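Local coordinates for cucumber basic protein (Cucumis sativus, PDB 2CBP) that holds a type 1 copper ion as a plant blue copper protein of the phytocyanin family and probably works in electron transfer, at residues Cys52-Pro55 with Ala56-Val60; Lys69-Lys72 with Gly73-Phe77. All blocks are in the same frame, centred on the assembly; numbering follows the deposited sequence. Where two conformers were deposited one is given.

Contact 1: residues Cys52-Pro55 with Ala56-Val60; sequences CNTP and AGAKV
Pro55 and Ala58 meet across a type II beta turn, a local surface contact in the loop that leads from helix 46-51 into edge strand 59-61. One backbone bond closes the turn: Ala58 N donates to Pro55 O at 3.2 Å, with an N-H...O angle of 153°. Gly57 takes the third position of the turn with a positive phi of 83°, a value that a residue without a CB adopts readily.

Closing the turn brings small apolar groups of Thr54, Pro55 and Ala58 together. The methyl CB of Ala58 points back at the incoming chain, where Thr54 CG2 touches it at 3.6 Å and Pro55 CD lies 4.1 Å from the same CB. Thr54 can offer its methyl because CG2 stands anti to the backbone N, which leaves OG1 beside that N. The hydroxyl turns elsewhere, to a hydrogen bond with Asn80 ND2. Thr54 and Ala58 both also rest on Val42, and Pro55 on Val44, so the turn lies against strand 41-44. Before it, Cys52 leaves the helix with positive phi and is tied to Cys85 by a disulfide. The whole is a type II beta turn with glycine at its third position, as is common for this turn, here delivering the chain to the edge of a cupredoxin sheet in a phytocyanin.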
loop_
_atom_site.group_PDB
_atom_site.type_symbol
_atom_site.label_atom_id
_atom_site.label_comp_id
_atom_site.label_asym_id
_atom_site.label_seq_id
_atom_site.Cartn_x
_atom_site.Cartn_y
_atom_site.Cartn_z
ATOM N N CYS A 52 -1.831 -3.974 -12.170
ATOM C CA CYS A 52 -2.913 -4.272 -11.229
ATOM C C CYS A 52 -3.195 -5.765 -11.243
ATOM O O CYS A 52 -4.335 -6.199 -11.018
ATOM C CB CYS A 52 -4.146 -3.408 -11.550
ATOM S SG CYS A 52 -3.919 -1.718 -10.995
ATOM N N ASN A 53 -2.147 -6.538 -11.476
ATOM C CA ASN A 53 -2.238 -7.997 -11.480
ATOM C C ASN A 53 -1.506 -8.482 -10.213
ATOM O O ASN A 53 -0.376 -8.044 -10.015
ATOM C CB ASN A 53 -1.697 -8.624 -12.747
ATOM C CG ASN A 53 -2.527 -8.410 -13.986
ATOM O OD1 ASN A 53 -3.755 -8.523 -14.055
ATOM N ND2 ASN A 53 -1.816 -8.060 -15.057
ATOM N N THR A 54 -2.154 -9.314 -9.426
ATOM C CA THR A 54 -1.580 -9.875 -8.191
ATOM C C THR A 54 -0.718 -11.102 -8.508
ATOM O O THR A 54 -1.230 -12.131 -9.020
ATOM C CB THR A 54 -2.682 -10.275 -7.169
ATOM O OG1 THR A 54 -3.488 -9.164 -6.902
ATOM C CG2 THR A 54 -2.048 -10.753 -5.860
ATOM N N PRO A 55 0.566 -11.007 -8.198
ATOM C CA PRO A 55 1.494 -12.112 -8.408
ATOM C C PRO A 55 1.134 -13.265 -7.478
ATOM O O PRO A 55 0.611 -13.034 -6.357
ATOM C CB PRO A 55 2.873 -11.535 -8.057
ATOM C CG PRO A 55 2.739 -10.033 -7.984
ATOM C CD PRO A 55 1.264 -9.837 -7.577
ATOM N N ALA A 56 1.436 -14.484 -7.921
ATOM C CA ALA A 56 1.195 -15.677 -7.118
ATOM C C ALA A 56 1.979 -15.552 -5.794
ATOM O O ALA A 56 3.179 -15.219 -5.823
ATOM C CB ALA A 56 1.668 -16.946 -7.825
ATOM N N GLY A 57 1.301 -15.827 -4.702
ATOM C CA GLY A 57 1.932 -15.801 -3.383
ATOM C C GLY A 57 2.050 -14.470 -2.687
ATOM O O GLY A 57 2.644 -14.405 -1.577
ATOM N N ALA A 58 1.503 -13.460 -3.304
ATOM C CA ALA A 58 1.524 -12.101 -2.721
ATOM C C ALA A 58 0.833 -12.152 -1.352
ATOM O O ALA A 58 -0.224 -12.791 -1.202
ATOM C CB ALA A 58 0.819 -11.182 -3.705
ATOM N N LYS A 59 1.402 -11.470 -0.380
ATOM C CA LYS A 59 0.862 -11.383 0.989
ATOM C C LYS A 59 -0.321 -10.391 0.995
ATOM O O LYS A 59 -0.215 -9.302 0.470
ATOM C CB LYS A 59 1.850 -10.861 2.003
ATOM C CG LYS A 59 1.622 -11.093 3.468
ATOM C CD LYS A 59 0.223 -11.020 4.023
ATOM C CE LYS A 59 0.160 -10.976 5.548
ATOM N NZ LYS A 59 -1.164 -11.324 6.122
ATOM N N VAL A 60 -1.389 -10.854 1.622
ATOM C CA VAL A 60 -2.617 -10.079 1.774
ATOM C C VAL A 60 -2.897 -9.785 3.242
ATOM O O VAL A 60 -2.862 -10.743 4.046
ATOM C CB VAL A 60 -3.791 -10.822 1.105
ATOM C CG1 VAL A 60 -5.093 -10.038 1.240
ATOM C CG2 VAL A 60 -3.488 -11.163 -0.339
#

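Contact 2: residues Lys69-Lys72 with Gly73-Phe77; sequences KLPK and GQSYF
Leu70 reaches across the bend between strands 65-69 and 73-78 to Ser75 and Phe77. CB leaves the backbone with CG beside the backbone N (chi1 -67°), and at CG the chain forks. CD1 continues it outstretched (chi2 -177°), which leaves CD2 as the branch turned to Ser75 and Phe77. CD2 comes to the edge of the Phe77 ring, near the ring plane, 4.1 Å from Phe77 CZ, and lies equally far from Ser75 OG. Outside the bend, Leu70 packs on Phe24, Leu30 and Val93, while the Phe77 ring meets Phe32.

Ser75 OG also sits against the proline ring, 3.5 Å from Pro71 CD. Its polar partner is water 1, to which it donates at 2.7 Å (Ser75 OG to the water O). That water donates hydrogen bonds to Pro71 O, 2.8 Å from the water O, and to Gly73 O. A second water joins Lys72 O to Gln74 O. Gly73 starts the strand at phi 100°, where a CB would run into Lys72 O. No direct hydrogen bond links 69-72 to 73-77, so between these segments the polar links run through ordered water, beside the apolar contact of Leu70 with Phe77.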
loop_
_atom_site.group_PDB
_atom_site.type_symbol
_atom_site.label_atom_id
_atom_site.label_comp_id
_atom_site.label_asym_id
_atom_site.label_seq_id
_atom_site.Cartn_x
_atom_site.Cartn_y
_atom_site.Cartn_z
ATOM N N LYS A 69 6.155 -2.847 8.193
ATOM C CA LYS A 69 7.533 -2.364 8.343
ATOM C C LYS A 69 8.185 -2.475 6.962
ATOM O O LYS A 69 8.091 -3.509 6.296
ATOM C CB LYS A 69 8.316 -3.129 9.378
ATOM C CG LYS A 69 9.504 -2.435 10.030
ATOM C CD LYS A 69 10.285 -3.426 10.901
ATOM C CE LYS A 69 11.411 -2.745 11.653
ATOM N NZ LYS A 69 12.279 -1.973 10.732
ATOM N N LEU A 70 8.821 -1.382 6.588
ATOM C CA LEU A 70 9.469 -1.353 5.282
ATOM C C LEU A 70 10.897 -1.871 5.265
ATOM O O LEU A 70 11.763 -1.447 6.048
ATOM C CB LEU A 70 9.505 0.112 4.853
ATOM C CG LEU A 70 8.194 0.807 4.535
ATOM C CD1 LEU A 70 8.505 2.212 4.079
ATOM C CD2 LEU A 70 7.396 0.062 3.491
ATOM N N PRO A 71 11.129 -2.766 4.322
ATOM C CA PRO A 71 12.476 -3.306 4.069
ATOM C C PRO A 71 13.221 -2.223 3.277
ATOM O O PRO A 71 12.609 -1.238 2.741
ATOM C CB PRO A 71 12.194 -4.556 3.271
ATOM C CG PRO A 71 10.945 -4.258 2.459
ATOM C CD PRO A 71 10.158 -3.298 3.336
ATOM N N LYS A 72 14.510 -2.370 3.158
ATOM C CA LYS A 72 15.355 -1.428 2.390
ATOM C C LYS A 72 14.935 -1.616 0.914
ATOM O O LYS A 72 14.749 -2.761 0.485
ATOM C CB LYS A 72 16.818 -1.754 2.526
ATOM C CG LYS A 72 17.836 -0.678 2.659
ATOM C CD LYS A 72 18.560 -0.230 1.403
ATOM C CE LYS A 72 19.073 1.182 1.581
ATOM N NZ LYS A 72 19.529 1.936 0.414
ATOM N N GLY A 73 14.808 -0.512 0.208
ATOM C CA GLY A 73 14.446 -0.550 -1.205
ATOM C C GLY A 73 12.996 -0.256 -1.496
ATOM O O GLY A 73 12.261 0.377 -0.736
ATOM N N GLN A 74 12.580 -0.716 -2.690
ATOM C CA GLN A 74 11.215 -0.487 -3.169
ATOM C C GLN A 74 10.184 -1.483 -2.644
ATOM O O GLN A 74 10.452 -2.675 -2.583
ATOM C CB GLN A 74 11.185 -0.554 -4.706
ATOM C CG GLN A 74 12.065 0.490 -5.390
ATOM C CD GLN A 74 12.735 -0.115 -6.620
ATOM O OE1 GLN A 74 13.955 -0.195 -6.696
ATOM N NE2 GLN A 74 11.896 -0.557 -7.573
ATOM N N SER A 75 9.025 -0.926 -2.321
ATOM C CA SER A 75 7.849 -1.662 -1.859
ATOM C C SER A 75 6.646 -1.106 -2.644
ATOM O O SER A 75 6.572 0.108 -2.850
ATOM C CB SER A 75 7.566 -1.604 -0.371
ATOM O OG SER A 75 8.566 -2.327 0.327
ATOM N N TYR A 76 5.777 -2.014 -3.040
ATOM C CA TYR A 76 4.564 -1.746 -3.801
ATOM C C TYR A 76 3.364 -2.422 -3.118
ATOM O O TYR A 76 3.428 -3.600 -2.747
ATOM C CB TYR A 76 4.747 -2.273 -5.243
ATOM C CG TYR A 76 5.930 -1.650 -5.977
ATOM C CD1 TYR A 76 5.789 -0.421 -6.630
ATOM C CD2 TYR A 76 7.160 -2.290 -6.015
ATOM C CE1 TYR A 76 6.860 0.168 -7.299
ATOM C CE2 TYR A 76 8.250 -1.719 -6.692
ATOM C CZ TYR A 76 8.090 -0.506 -7.331
ATOM O OH TYR A 76 9.169 0.027 -7.986
ATOM N N PHE A 77 2.324 -1.623 -2.969
ATOM C CA PHE A 77 1.076 -2.055 -2.328
ATOM C C PHE A 77 -0.120 -1.659 -3.210
ATOM O O PHE A 77 -0.217 -0.560 -3.764
ATOM C CB PHE A 77 0.858 -1.438 -0.916
ATOM C CG PHE A 77 2.033 -1.565 -0.001
ATOM C CD1 PHE A 77 3.047 -0.584 -0.047
ATOM C CD2 PHE A 77 2.154 -2.642 0.851
ATOM C CE1 PHE A 77 4.174 -0.711 0.767
ATOM C CE2 PHE A 77 3.282 -2.791 1.687
ATOM C CZ PHE A 77 4.278 -1.804 1.615
HETATM O O HOH W 1 10.510 -0.568 1.072
HETATM O O HOH W 2 12.755 -4.121 -0.978
#

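Contact 1 lies on the surface with no buried residue, whereas contact 2 is partly buried, with Leu70, Ser75 and Phe77 inside. Their centres are about 15 Å apart and their nearest atoms about 7 Å, so they do not touch. Both reach the four-stranded antiparallel sheet: contact 1 feeds its edge strand 59-61, and contact 2 brings the chain from the three-stranded sheet into the inner strand 73-78. Strand 41-44, between those two strands, is touched by side chains from both contacts. The exposed turn closes by a direct backbone bond, its small groups lying on the sheet's valines; the connection between the two sheets has its water-mediated links beside buried leucine and phenylalanine side chains.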